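Thioredoxin domain-containing protein (Sinorhizobium meliloti, PDB 3U5R) is of uncharacterised function but belongs to the AhpC/TSA family of thioredoxin-like proteins and may act as an antioxidant oxidoreductase. Local coordinates at residues A39-P44 with F51-F56; P60-A65 with R152-V157; I67-P72 with E112-E117; V95-S100 with F125-D130. One frame throughout, in Å; residues are numbered along the deposited sequence.

Interaction 1: residues A39-P44 with F51-F56; sequences ADFVLP and FTLAEF
The Phe41 ring takes Leu53 N over one face, 4.0 Å above its plane and displaced toward the rim. At the ring's edge, near its plane, CD1 meets Phe51 O at 3.4 Å, so ring hydrogens face a carbonyl oxygen, while CZ meets Phe56 CE2 at 4.2 Å. The Phe51 ring presents its own edge to Leu43 O. With CG placed between the backbone N and carbonyl carbon (chi1 49°), Phe41 folds its ring toward 51-56, and CE2 reaches Leu53 CD2 at 3.8 Å. Val135 and Tyr139 of helix 134-139 also touch the ring, a setting that suits a large apolar group. If an alanine stood here, the methyl of Leu53 and the rim of Phe56 would probably lose their neighbour, opening a gap between 39-44 and 51-56.

Leu43 and Phe51 form an antiparallel hydrogen-bonded pair, each N donating to the other's O over 3.0 Å, in a small two-stranded sheet. Beyond it Asp40 takes over: its OD1 accepts from Leu53 N at 3.0 Å and from its neighbour Phe41 N, the donors arriving from opposite faces of the carboxylate plane. Asp40 OD2 accepts from a water that in turn accepts from Ala54 N. A short carboxylate fits because it sets an acceptor within reach of both amides; the paired bonds on OD1 would probably hold the group fixed and favour its charged form.

Interaction 2: residues P60-A65 with R152-V157; sequences PALLVA and RERRLV
Leu62 meets the guanidinium of Arg154 where the loop 151-155, joining strands 146-150 and 156-160, folds back over the start of strand 61-66. These strands belong to the five-stranded mixed sheet of the thioredoxin-like fold, and 61-66 is separated from 156-160 by strand 146-150, so the loop alone makes this contact.

The tight part is buried. Leu62 CB sits over the centre of the Arg154 guanidinium, 3.6 Å from CZ. With CG anti to the backbone N (chi1 164°), Leu62 brings its CD2 to 3.8 Å from Arg154 NE, crossing the arginine chain at about a right angle. Arginine suits the site because its flat face accepts the aliphatic chain while its edge serves carbonyls: NH1 gives a weak bond to Pro60 O at 3.2 Å and a further one to Asp151 O, and NH2 binds Ser59 O. A leucine in place of Arg154 would probably leave the carbonyls of Ser59, Pro60 and Asp151 without this shared donor.

The outer part is close-fitting too, but lies at the solvent side and rests on van der Waals contact. Arg152 is exposed and runs beside Pro60, both pointing the same way, its long methylene chain following the proline ring. Backbone closeness adds little here, since Arg152 N and Pro60 O, although 3.0 Å apart, are badly angled for bonding. Pro60 CB lies over the rim of the Arg152 guanidinium, 3.5 Å from NH1.

Interaction 3: residues I67-P72 with E112-E117; sequences ISNRCP and ERVGAE
Asn69, in the loop that leads from strand 61-66 to the Cys71-bearing start of helix 72-75, packs against one side of helix 111-121. Its amide fits between Arg113, Val114 and Glu117: ND2 lies 3.6 Å from Arg113 CB and 3.9 Å from Val114 CG2. The polar needs of the amide are met outside this pair, OD1 by Tyr127 OH and ND2 by Glu108 O, which is consistent with an asparagine in so buried a place. Glu117 slides past it in the opposite direction, bent at chi2 (-65°), with the carboxylate plane 44° from the amide; their closest approach is doubtful in the model.

In the thioredoxin-like fold of the AhpC/TSA family this loop is where an active-site cysteine is commonly found, and Cys71 here takes the N-cap position. Ser68 shapes the approach as an ST turn and ST motif, its OG accepting from Arg70 N at 3.1 Å and Cys71 N at 3.0 Å and also bonding Glu109 OE2. A water ties loop to helix, donating to Ser68 O at 3.0 Å and to Glu117 OE1 at 2.6 Å. The end of Arg113 turns away from the loop and grips Glu112 side-on, NE bonding OE1 and NH2 bonding OE2.

Interaction 4: residues V95-S100 with F125-D130; sequences VVAINS and FPYLKD
Main-chain bonds carry the frame of this contact: Ala97 N donates to Pro126 O, Leu128 N to Ala97 O, Asn99 N to Leu128 O and Asp130 N to Asn99 O, the ladder of parallel strands. The strand directions differ by 33°.

Apolar contacts fall on both faces. Val95 CG1 makes a CH-pi contact with Phe125, 4.3 Å from the ring centroid over its face, and Ala97 CB touches both Phe125 CE2 and Tyr127 CD1 at 3.6 Å. The small alanine suits a spot between two aromatic rings. On the other face Val96 CG2 meets Leu128 CD1 at 3.7 Å.

Polar side chains gather at the C-terminal end. Asn99, with CG anti to its own N (chi1 -176°), extends on the face shared with Tyr127 and Lys129 and gives ND2 to Tyr127 OH at 3.1 Å, that hydroxyl also bonding Asn69, while ND2 binds Glu109 too. Asn99 OD1 accepts from Lys129 NZ at 3.0 Å, from above the amide plane. Carbonyls of Asn101 and Glu109 also receive the Lys129 ammonium, so the buried charge is well surrounded by oxygens. Ser100 OG donates to the anti lone pair of Asp130 OD2 at 2.8 Å; the same carboxylate accepts from Val135 N and Ala136 N of helix 134-139, whose amino end would probably favour its negative charge.

The contact joins the two parallel strands of the beta-alpha-beta unit 93-99, 111-121, 127-129. Helix 111-121 covers the face of Tyr127 and Asn99, helix 78-88 backs Val95 and Phe125, and strand 61-66 pairs with 93-99 on its other edge.

In the fold
Interactions 2, 3 and 4 are buried contacts, with 4 nearest the chain centre at about 7 Å from its own centre, whereas interaction 1 is only partly buried. Interactions 2 and 4 hold neighbouring strands of one sheet, 61-66 and 93-99, linked by a probable backbone hydrogen bond from Val96 N to Leu63 O. Interaction 1 joins the sheet edge through another, between Pro44 O and Lys129 N, and meets interaction 2 where Leu53 touches Leu62. Interaction 3 meets interaction 4 where Asn69 OD1 bonds Tyr127 OH. Chemistry follows place: backbone ladder and enclosed polar groups in 4, ring edges and a carboxylate in 1, guanidinium over leucine in 2, amide and water in 3.

Interaction 1: residues A39-P44 with F51-F56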
loop_
_atom_site.group_PDB
_atom_site.type_symbol
_atom_site.label_atom_id
_atom_site.label_comp_id
_atom_site.label_asym_id
_atom_site.label_seq_id
_atom_site.Cartn_x
_atom_site.Cartn_y
_atom_site.Cartn_z
ATOM N N ALA A 39 2.039 -12.395 -3.151
ATOM C CA ALA A 39 3.270 -12.896 -3.710
ATOM C C ALA A 39 4.383 -12.559 -2.712
ATOM O O ALA A 39 4.330 -11.505 -2.022
ATOM C CB ALA A 39 3.544 -12.196 -5.028
ATOM N N ASP A 40 5.387 -13.429 -2.643
ATOM C CA ASP A 40 6.470 -13.222 -1.716
ATOM C C ASP A 40 7.443 -12.198 -2.309
ATOM O O ASP A 40 7.421 -11.936 -3.519
ATOM C CB ASP A 40 7.193 -14.506 -1.329
ATOM C CG ASP A 40 7.860 -14.398 0.111
ATOM O OD1 ASP A 40 8.026 -13.290 0.711
ATOM O OD2 ASP A 40 8.190 -15.463 0.656
ATOM N N PHE A 41 8.241 -11.544 -1.468
ATOM C CA PHE A 41 9.195 -10.558 -2.012
ATOM C C PHE A 41 10.356 -10.522 -1.043
ATOM O O PHE A 41 10.275 -11.066 0.070
ATOM C CB PHE A 41 8.547 -9.149 -2.056
ATOM C CG PHE A 41 7.872 -8.744 -0.726
ATOM C CD1 PHE A 41 8.612 -8.217 0.324
ATOM C CD2 PHE A 41 6.509 -8.928 -0.541
ATOM C CE1 PHE A 41 7.993 -7.850 1.540
ATOM C CE2 PHE A 41 5.875 -8.609 0.669
ATOM C CZ PHE A 41 6.640 -8.061 1.728
ATOM N N VAL A 42 11.428 -9.850 -1.437
ATOM C CA VAL A 42 12.482 -9.459 -0.500
ATOM C C VAL A 42 12.833 -8.032 -0.904
ATOM O O VAL A 42 13.182 -7.789 -2.054
ATOM C CB VAL A 42 13.684 -10.418 -0.590
ATOM C CG1 VAL A 42 14.069 -10.647 -2.055
ATOM C CG2 VAL A 42 14.852 -9.886 0.203
ATOM N N LEU A 43 12.728 -7.067 0.018
ATOM C CA LEU A 43 12.852 -5.651 -0.398
ATOM C C LEU A 43 13.493 -4.878 0.741
ATOM O O LEU A 43 13.271 -5.204 1.877
ATOM C CB LEU A 43 11.434 -5.051 -0.591
ATOM C CG LEU A 43 10.682 -5.453 -1.879
ATOM C CD1 LEU A 43 9.339 -4.835 -1.827
ATOM C CD2 LEU A 43 11.306 -5.061 -3.189
ATOM N N PRO A 44 14.226 -3.806 0.428
ATOM C CA PRO A 44 15.008 -3.145 1.449
ATOM C C PRO A 44 14.310 -1.846 1.918
ATOM O O PRO A 44 13.637 -1.212 1.102
ATOM C CB PRO A 44 16.288 -2.778 0.720
ATOM C CG PRO A 44 15.803 -2.531 -0.807
ATOM C CD PRO A 44 14.659 -3.537 -0.952
ATOM N N PHE A 51 13.050 -7.169 4.090
ATOM C CA PHE A 51 11.757 -7.681 4.568
ATOM C C PHE A 51 11.201 -8.613 3.534
ATOM O O PHE A 51 11.322 -8.363 2.340
ATOM C CB PHE A 51 10.749 -6.546 4.811
ATOM C CG PHE A 51 11.218 -5.535 5.822
ATOM C CD1 PHE A 51 12.094 -4.545 5.454
ATOM C CD2 PHE A 51 10.783 -5.586 7.132
ATOM C CE1 PHE A 51 12.549 -3.637 6.411
ATOM C CE2 PHE A 51 11.221 -4.632 8.115
ATOM C CZ PHE A 51 12.107 -3.704 7.745
ATOM N N THR A 52 10.593 -9.720 4.016
ATOM C CA THR A 52 9.897 -10.683 3.188
ATOM C C THR A 52 8.529 -10.887 3.861
ATOM O O THR A 52 8.330 -10.403 4.985
ATOM C CB THR A 52 10.653 -12.027 3.143
ATOM O OG1 THR A 52 10.526 -12.710 4.402
ATOM C CG2 THR A 52 12.127 -11.806 2.885
ATOM N N LEU A 53 7.599 -11.612 3.216
ATOM C CA LEU A 53 6.353 -12.033 3.921
ATOM C C LEU A 53 6.539 -12.678 5.286
ATOM O O LEU A 53 5.712 -12.467 6.189
ATOM C CB LEU A 53 5.459 -12.932 3.071
ATOM C CG LEU A 53 4.733 -12.428 1.840
ATOM C CD1 LEU A 53 4.098 -13.634 1.134
ATOM C CD2 LEU A 53 3.676 -11.336 2.182
ATOM N N ALA A 54 7.622 -13.443 5.470
ATOM C CA ALA A 54 7.821 -14.138 6.742
ATOM C C ALA A 54 7.978 -13.131 7.873
ATOM O O ALA A 54 7.729 -13.491 9.020
ATOM C CB ALA A 54 9.073 -15.076 6.734
ATOM N N GLU A 55 8.391 -11.902 7.580
ATOM C CA GLU A 55 8.549 -10.931 8.670
ATOM C C GLU A 55 7.212 -10.447 9.225
ATOM O O GLU A 55 7.143 -9.816 10.321
ATOM C CB GLU A 55 9.387 -9.713 8.177
ATOM C CG GLU A 55 10.867 -9.933 8.377
ATOM C CD GLU A 55 11.449 -11.089 7.504
ATOM O OE1 GLU A 55 11.509 -10.971 6.268
ATOM O OE2 GLU A 55 11.833 -12.130 8.063
ATOM N N PHE A 56 6.131 -10.715 8.499
ATOM C CA PHE A 56 4.808 -10.241 8.971
ATOM C C PHE A 56 3.924 -11.371 9.372
ATOM O O PHE A 56 2.725 -11.174 9.566
ATOM C CB PHE A 56 4.178 -9.393 7.858
ATOM C CG PHE A 56 5.085 -8.264 7.420
ATOM C CD1 PHE A 56 5.227 -7.110 8.235
ATOM C CD2 PHE A 56 5.822 -8.364 6.277
ATOM C CE1 PHE A 56 6.112 -6.087 7.881
ATOM C CE2 PHE A 56 6.749 -7.343 5.904
ATOM C CZ PHE A 56 6.877 -6.204 6.743
HETATM O O HOH W 1 8.685 -15.050 3.322
#

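Interaction 2: residues P60-A65 with R152-V157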
loop_
_atom_site.group_PDB
_atom_site.type_symbol
_atom_site.label_atom_id
_atom_site.label_comp_id
_atom_site.label_asym_id
_atom_site.label_seq_id
_atom_site.Cartn_x
_atom_site.Cartn_y
_atom_site.Cartn_z
ATOM N N PRO A 60 -2.482 -11.242 11.736
ATOM C CA PRO A 60 -3.592 -11.864 10.965
ATOM C C PRO A 60 -3.994 -11.049 9.747
ATOM O O PRO A 60 -4.406 -11.635 8.716
ATOM C CB PRO A 60 -4.748 -11.968 11.995
ATOM C CG PRO A 60 -4.341 -10.872 13.113
ATOM C CD PRO A 60 -2.834 -10.978 13.144
ATOM N N ALA A 61 -3.855 -9.706 9.779
ATOM C CA ALA A 61 -4.108 -8.952 8.542
ATOM C C ALA A 61 -2.849 -8.312 8.003
ATOM O O ALA A 61 -2.032 -7.761 8.793
ATOM C CB ALA A 61 -5.230 -7.836 8.744
ATOM N N LEU A 62 -2.709 -8.277 6.663
ATOM C CA LEU A 62 -1.528 -7.684 6.058
ATOM C C LEU A 62 -1.952 -6.792 4.905
ATOM O O LEU A 62 -2.652 -7.252 3.951
ATOM C CB LEU A 62 -0.509 -8.752 5.581
ATOM C CG LEU A 62 0.554 -8.200 4.604
ATOM C CD1 LEU A 62 1.616 -7.413 5.426
ATOM C CD2 LEU A 62 1.274 -9.325 3.822
ATOM N N LEU A 63 -1.584 -5.502 5.001
ATOM C CA LEU A 63 -1.829 -4.569 3.929
ATOM C C LEU A 63 -0.523 -4.331 3.135
ATOM O O LEU A 63 0.503 -3.944 3.736
ATOM C CB LEU A 63 -2.376 -3.247 4.470
ATOM C CG LEU A 63 -2.613 -2.139 3.440
ATOM C CD1 LEU A 63 -3.672 -2.561 2.433
ATOM C CD2 LEU A 63 -3.006 -0.840 4.127
ATOM N N VAL A 64 -0.562 -4.501 1.803
ATOM C CA VAL A 64 0.570 -4.197 0.968
ATOM C C VAL A 64 0.118 -3.003 0.146
ATOM O O VAL A 64 -0.919 -3.081 -0.550
ATOM C CB VAL A 64 0.950 -5.351 0.043
ATOM C CG1 VAL A 64 2.179 -4.934 -0.858
ATOM C CG2 VAL A 64 1.284 -6.608 0.866
ATOM N N ALA A 65 0.871 -1.886 0.210
ATOM C CA ALA A 65 0.410 -0.636 -0.388
ATOM C C ALA A 65 1.434 -0.100 -1.292
ATOM O O ALA A 65 2.583 0.156 -0.845
ATOM C CB ALA A 65 0.102 0.432 0.792
ATOM N N ARG A 152 -5.458 -13.954 7.193
ATOM C CA ARG A 152 -4.560 -14.804 7.981
ATOM C C ARG A 152 -3.832 -15.821 7.064
ATOM O O ARG A 152 -2.669 -16.150 7.302
ATOM C CB ARG A 152 -5.338 -15.596 9.069
ATOM C CG ARG A 152 -6.094 -14.767 10.195
ATOM C CD ARG A 152 -6.024 -15.440 11.640
ATOM N NE ARG A 152 -4.587 -15.598 12.013
ATOM C CZ ARG A 152 -4.024 -15.238 13.172
ATOM N NH1 ARG A 152 -4.769 -14.745 14.153
ATOM N NH2 ARG A 152 -2.707 -15.376 13.341
ATOM N N GLU A 153 -4.497 -16.278 6.003
ATOM C CA GLU A 153 -3.823 -17.224 5.096
ATOM C C GLU A 153 -3.367 -16.521 3.875
ATOM O O GLU A 153 -3.105 -17.136 2.865
ATOM C CB GLU A 153 -4.776 -18.395 4.759
ATOM C CG GLU A 153 -5.212 -19.100 6.057
ATOM C CD GLU A 153 -4.117 -20.014 6.649
ATOM O OE1 GLU A 153 -2.999 -20.144 6.057
ATOM O OE2 GLU A 153 -4.408 -20.647 7.703
ATOM N N ARG A 154 -3.218 -15.184 3.980
ATOM C CA ARG A 154 -2.627 -14.384 2.939
ATOM C C ARG A 154 -3.349 -14.561 1.643
ATOM O O ARG A 154 -2.738 -14.658 0.608
ATOM C CB ARG A 154 -1.123 -14.606 2.822
ATOM C CG ARG A 154 -0.388 -14.211 4.152
ATOM C CD ARG A 154 -0.634 -12.722 4.542
ATOM N NE ARG A 154 0.169 -12.371 5.719
ATOM C CZ ARG A 154 -0.299 -12.094 6.939
ATOM N NH1 ARG A 154 -1.625 -11.995 7.198
ATOM N NH2 ARG A 154 0.586 -11.797 7.901
ATOM N N ARG A 155 -4.682 -14.591 1.712
ATOM C CA ARG A 155 -5.487 -14.534 0.513
ATOM C C ARG A 155 -6.081 -13.126 0.372
ATOM O O ARG A 155 -6.523 -12.547 1.388
ATOM C CB ARG A 155 -6.645 -15.533 0.571
ATOM C CG ARG A 155 -6.209 -16.926 1.032
ATOM C CD ARG A 155 -5.029 -17.508 0.161
ATOM N NE ARG A 155 -4.483 -18.733 0.803
ATOM C CZ ARG A 155 -4.825 -20.020 0.510
ATOM N NH1 ARG A 155 -5.696 -20.337 -0.498
ATOM N NH2 ARG A 155 -4.272 -21.026 1.233
ATOM N N LEU A 156 -6.157 -12.625 -0.862
ATOM C CA LEU A 156 -6.616 -11.228 -1.060
ATOM C C LEU A 156 -8.089 -11.059 -0.716
ATOM O O LEU A 156 -8.950 -11.759 -1.271
ATOM C CB LEU A 156 -6.383 -10.781 -2.502
ATOM C CG LEU A 156 -6.734 -9.322 -2.893
ATOM C CD1 LEU A 156 -5.769 -8.321 -2.240
ATOM C CD2 LEU A 156 -6.655 -9.171 -4.440
ATOM N N VAL A 157 -8.405 -10.152 0.207
ATOM C CA VAL A 157 -9.786 -9.929 0.611
ATOM C C VAL A 157 -10.296 -8.575 0.291
ATOM O O VAL A 157 -11.516 -8.380 0.248
ATOM C CB VAL A 157 -10.030 -10.167 2.113
ATOM C CG1 VAL A 157 -9.965 -11.724 2.455
ATOM C CG2 VAL A 157 -8.963 -9.385 3.039
#

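Interaction 3: residues I67-P72 with E112-E117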
loop_
_atom_site.group_PDB
_atom_site.type_symbol
_atom_site.label_atom_id
_atom_site.label_comp_id
_atom_site.label_asym_id
_atom_site.label_seq_id
_atom_site.Cartn_x
_atom_site.Cartn_y
_atom_site.Cartn_z
ATOM N N ILE A 67 2.840 2.915 -3.069
ATOM C CA ILE A 67 2.668 4.348 -2.994
ATOM C C ILE A 67 3.851 5.074 -3.680
ATOM O O ILE A 67 4.652 4.453 -4.363
ATOM C CB ILE A 67 2.470 4.804 -1.517
ATOM C CG1 ILE A 67 3.667 4.422 -0.641
ATOM C CG2 ILE A 67 1.256 4.189 -0.935
ATOM C CD1 ILE A 67 3.532 5.076 0.728
ATOM N N SER A 68 3.971 6.374 -3.444
ATOM C CA SER A 68 4.896 7.217 -4.142
ATOM C C SER A 68 5.183 8.413 -3.163
ATOM O O SER A 68 4.402 8.655 -2.221
ATOM C CB SER A 68 4.236 7.733 -5.445
ATOM O OG SER A 68 4.758 9.010 -5.829
ATOM N N ASN A 69 6.316 9.077 -3.349
ATOM C CA ASN A 69 6.650 10.259 -2.566
ATOM C C ASN A 69 6.033 11.570 -3.095
ATOM O O ASN A 69 5.976 12.551 -2.336
ATOM C CB ASN A 69 8.191 10.440 -2.499
ATOM C CG ASN A 69 8.864 9.272 -1.772
ATOM O OD1 ASN A 69 8.246 8.652 -0.858
ATOM N ND2 ASN A 69 10.062 8.914 -2.205
ATOM N N ARG A 70 5.600 11.608 -4.349
ATOM C CA ARG A 70 5.114 12.861 -4.927
ATOM C C ARG A 70 3.777 12.797 -5.667
ATOM O O ARG A 70 3.161 13.838 -5.891
ATOM C CB ARG A 70 6.187 13.493 -5.848
ATOM C CG ARG A 70 5.906 15.027 -6.201
ATOM C CD ARG A 70 7.199 15.949 -6.238
ATOM N NE ARG A 70 7.033 17.199 -7.029
ATOM C CZ ARG A 70 6.445 18.338 -6.608
ATOM N NH1 ARG A 70 5.933 18.436 -5.379
ATOM N NH2 ARG A 70 6.362 19.403 -7.422
ATOM N N CYS A 71 3.302 11.607 -6.028
ATOM C CA CYS A 71 1.953 11.485 -6.591
ATOM C C CYS A 71 0.852 12.263 -5.746
ATOM O O CYS A 71 0.700 12.013 -4.571
ATOM C CB CYS A 71 1.586 9.974 -6.691
ATOM S SG CYS A 71 -0.169 9.772 -7.091
ATOM N N PRO A 72 0.081 13.231 -6.345
ATOM C CA PRO A 72 -1.021 13.962 -5.625
ATOM C C PRO A 72 -2.062 13.070 -4.981
ATOM O O PRO A 72 -2.624 13.401 -3.916
ATOM C CB PRO A 72 -1.705 14.792 -6.717
ATOM C CG PRO A 72 -0.652 14.933 -7.779
ATOM C CD PRO A 72 0.197 13.683 -7.750
ATOM N N GLU A 112 16.625 6.770 -0.884
ATOM C CA GLU A 112 17.010 7.806 0.045
ATOM C C GLU A 112 15.821 8.725 0.368
ATOM O O GLU A 112 15.598 9.013 1.489
ATOM C CB GLU A 112 18.183 8.597 -0.549
ATOM C CG GLU A 112 18.785 9.642 0.292
ATOM C CD GLU A 112 17.951 10.871 0.350
ATOM O OE1 GLU A 112 17.523 11.363 -0.693
ATOM O OE2 GLU A 112 17.671 11.327 1.454
ATOM N N ARG A 113 15.068 9.122 -0.649
ATOM C CA ARG A 113 13.850 9.888 -0.500
ATOM C C ARG A 113 12.760 9.111 0.264
ATOM O O ARG A 113 12.068 9.633 1.058
ATOM C CB ARG A 113 13.353 10.426 -1.820
ATOM C CG ARG A 113 14.134 11.608 -2.334
ATOM C CD ARG A 113 13.995 12.815 -1.485
ATOM N NE ARG A 113 15.143 12.937 -0.608
ATOM C CZ ARG A 113 15.217 13.678 0.489
ATOM N NH1 ARG A 113 14.221 14.419 0.866
ATOM N NH2 ARG A 113 16.291 13.669 1.227
ATOM N N VAL A 114 12.677 7.831 -0.001
ATOM C CA VAL A 114 11.751 7.012 0.701
ATOM C C VAL A 114 12.088 7.096 2.178
ATOM O O VAL A 114 11.233 7.298 2.961
ATOM C CB VAL A 114 11.836 5.562 0.237
ATOM C CG1 VAL A 114 11.418 4.645 1.323
ATOM C CG2 VAL A 114 11.058 5.340 -1.029
ATOM N N GLY A 115 13.370 6.988 2.526
ATOM C CA GLY A 115 13.800 7.159 3.917
ATOM C C GLY A 115 13.468 8.554 4.504
ATOM O O GLY A 115 13.044 8.660 5.670
ATOM N N ALA A 116 13.644 9.602 3.701
ATOM C CA ALA A 116 13.278 10.929 4.187
ATOM C C ALA A 116 11.710 10.975 4.349
ATOM O O ALA A 116 11.213 11.576 5.317
ATOM C CB ALA A 116 13.751 12.027 3.179
ATOM N N GLU A 117 10.937 10.370 3.436
ATOM C CA GLU A 117 9.434 10.389 3.648
ATOM C C GLU A 117 9.032 9.800 4.973
ATOM O O GLU A 117 8.131 10.343 5.599
ATOM C CB GLU A 117 8.596 9.512 2.687
ATOM C CG GLU A 117 8.281 9.925 1.318
ATOM C CD GLU A 117 7.397 11.144 1.183
ATOM O OE1 GLU A 117 6.118 11.057 1.132
ATOM O OE2 GLU A 117 8.056 12.195 1.063
HETATM O O HOH W 2 4.631 8.934 0.780
#

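Interaction 4: residues V95-S100 with F125-D130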
loop_
_atom_site.group_PDB
_atom_site.type_symbol
_atom_site.label_atom_id
_atom_site.label_comp_id
_atom_site.label_asym_id
_atom_site.label_seq_id
_atom_site.Cartn_x
_atom_site.Cartn_y
_atom_site.Cartn_z
ATOM N N VAL A 95 1.348 -3.413 8.055
ATOM C CA VAL A 95 1.315 -2.613 6.823
ATOM C C VAL A 95 2.662 -2.613 6.215
ATOM O O VAL A 95 3.689 -2.399 6.897
ATOM C CB VAL A 95 0.872 -1.127 7.066
ATOM C CG1 VAL A 95 0.994 -0.276 5.789
ATOM C CG2 VAL A 95 -0.590 -1.059 7.625
ATOM N N VAL A 96 2.728 -2.871 4.901
ATOM C CA VAL A 96 4.016 -2.712 4.200
ATOM C C VAL A 96 3.765 -1.828 3.048
ATOM O O VAL A 96 2.905 -2.187 2.209
ATOM C CB VAL A 96 4.603 -4.054 3.726
ATOM C CG1 VAL A 96 3.540 -4.882 3.022
ATOM C CG2 VAL A 96 5.798 -3.820 2.814
ATOM N N ALA A 97 4.538 -0.738 2.929
ATOM C CA ALA A 97 4.451 0.119 1.768
ATOM C C ALA A 97 5.605 -0.054 0.823
ATOM O O ALA A 97 6.711 -0.267 1.274
ATOM C CB ALA A 97 4.369 1.623 2.214
ATOM N N ILE A 98 5.383 0.115 -0.480
ATOM C CA ILE A 98 6.406 -0.186 -1.478
ATOM C C ILE A 98 6.403 0.949 -2.528
ATOM O O ILE A 98 5.353 1.347 -3.011
ATOM C CB ILE A 98 6.132 -1.543 -2.203
ATOM C CG1 ILE A 98 6.225 -2.702 -1.193
ATOM C CG2 ILE A 98 7.166 -1.757 -3.364
ATOM C CD1 ILE A 98 5.648 -4.052 -1.752
ATOM N N ASN A 99 7.562 1.471 -2.838
ATOM C CA ASN A 99 7.660 2.488 -3.866
ATOM C C ASN A 99 8.332 1.779 -5.035
ATOM O O ASN A 99 9.549 1.458 -4.944
ATOM C CB ASN A 99 8.535 3.638 -3.354
ATOM C CG ASN A 99 8.610 4.758 -4.315
ATOM O OD1 ASN A 99 8.820 4.553 -5.537
ATOM N ND2 ASN A 99 8.388 5.976 -3.806
ATOM N N SER A 100 7.590 1.505 -6.101
ATOM C CA SER A 100 8.171 0.822 -7.271
ATOM C C SER A 100 8.489 1.759 -8.411
ATOM O O SER A 100 8.846 1.286 -9.484
ATOM C CB SER A 100 7.232 -0.231 -7.859
ATOM O OG SER A 100 6.828 -1.057 -6.825
ATOM N N PHE A 125 5.219 2.127 9.621
ATOM C CA PHE A 125 5.279 0.823 8.880
ATOM C C PHE A 125 6.533 0.815 7.995
ATOM O O PHE A 125 7.063 1.881 7.639
ATOM C CB PHE A 125 4.058 0.688 7.975
ATOM C CG PHE A 125 3.737 1.956 7.225
ATOM C CD1 PHE A 125 2.829 2.852 7.729
ATOM C CD2 PHE A 125 4.356 2.233 6.006
ATOM C CE1 PHE A 125 2.490 4.042 7.027
ATOM C CE2 PHE A 125 4.021 3.423 5.254
ATOM C CZ PHE A 125 3.105 4.357 5.814
ATOM N N PRO A 126 7.020 -0.378 7.658
ATOM C CA PRO A 126 8.131 -0.340 6.730
ATOM C C PRO A 126 7.731 0.242 5.321
ATOM O O PRO A 126 6.669 -0.103 4.761
ATOM C CB PRO A 126 8.561 -1.821 6.654
ATOM C CG PRO A 126 7.225 -2.607 7.052
ATOM C CD PRO A 126 6.701 -1.744 8.150
ATOM N N TYR A 127 8.591 1.108 4.771
ATOM C CA TYR A 127 8.391 1.679 3.469
ATOM C C TYR A 127 9.602 1.329 2.651
ATOM O O TYR A 127 10.707 1.807 2.897
ATOM C CB TYR A 127 8.189 3.201 3.624
ATOM C CG TYR A 127 7.853 3.944 2.380
ATOM C CD1 TYR A 127 7.406 3.284 1.207
ATOM C CD2 TYR A 127 8.006 5.338 2.336
ATOM C CE1 TYR A 127 7.130 4.027 0.036
ATOM C CE2 TYR A 127 7.693 6.079 1.180
ATOM C CZ TYR A 127 7.262 5.435 0.061
ATOM O OH TYR A 127 7.012 6.190 -1.082
ATOM N N LEU A 128 9.388 0.486 1.655
ATOM C CA LEU A 128 10.493 -0.194 0.990
ATOM C C LEU A 128 10.627 0.211 -0.440
ATOM O O LEU A 128 9.640 0.577 -1.075
ATOM C CB LEU A 128 10.177 -1.683 1.015
ATOM C CG LEU A 128 9.845 -2.157 2.433
ATOM C CD1 LEU A 128 9.516 -3.645 2.418
ATOM C CD2 LEU A 128 11.033 -1.862 3.448
ATOM N N LYS A 129 11.822 0.073 -0.997
ATOM C CA LYS A 129 12.007 0.355 -2.429
ATOM C C LYS A 129 11.980 -0.914 -3.285
ATOM O O LYS A 129 12.764 -1.831 -2.998
ATOM C CB LYS A 129 13.325 1.055 -2.670
ATOM C CG LYS A 129 13.533 1.425 -4.162
ATOM C CD LYS A 129 12.702 2.635 -4.507
ATOM C CE LYS A 129 12.677 2.760 -6.039
ATOM N NZ LYS A 129 11.621 3.784 -6.292
ATOM N N ASP A 130 11.140 -0.956 -4.354
ATOM C CA ASP A 130 11.098 -2.115 -5.325
ATOM C C ASP A 130 11.816 -1.698 -6.634
ATOM O O ASP A 130 11.154 -1.382 -7.620
ATOM C CB ASP A 130 9.621 -2.548 -5.518
ATOM C CG ASP A 130 9.359 -3.501 -6.690
ATOM O OD1 ASP A 130 10.178 -4.374 -6.995
ATOM O OD2 ASP A 130 8.253 -3.384 -7.304
#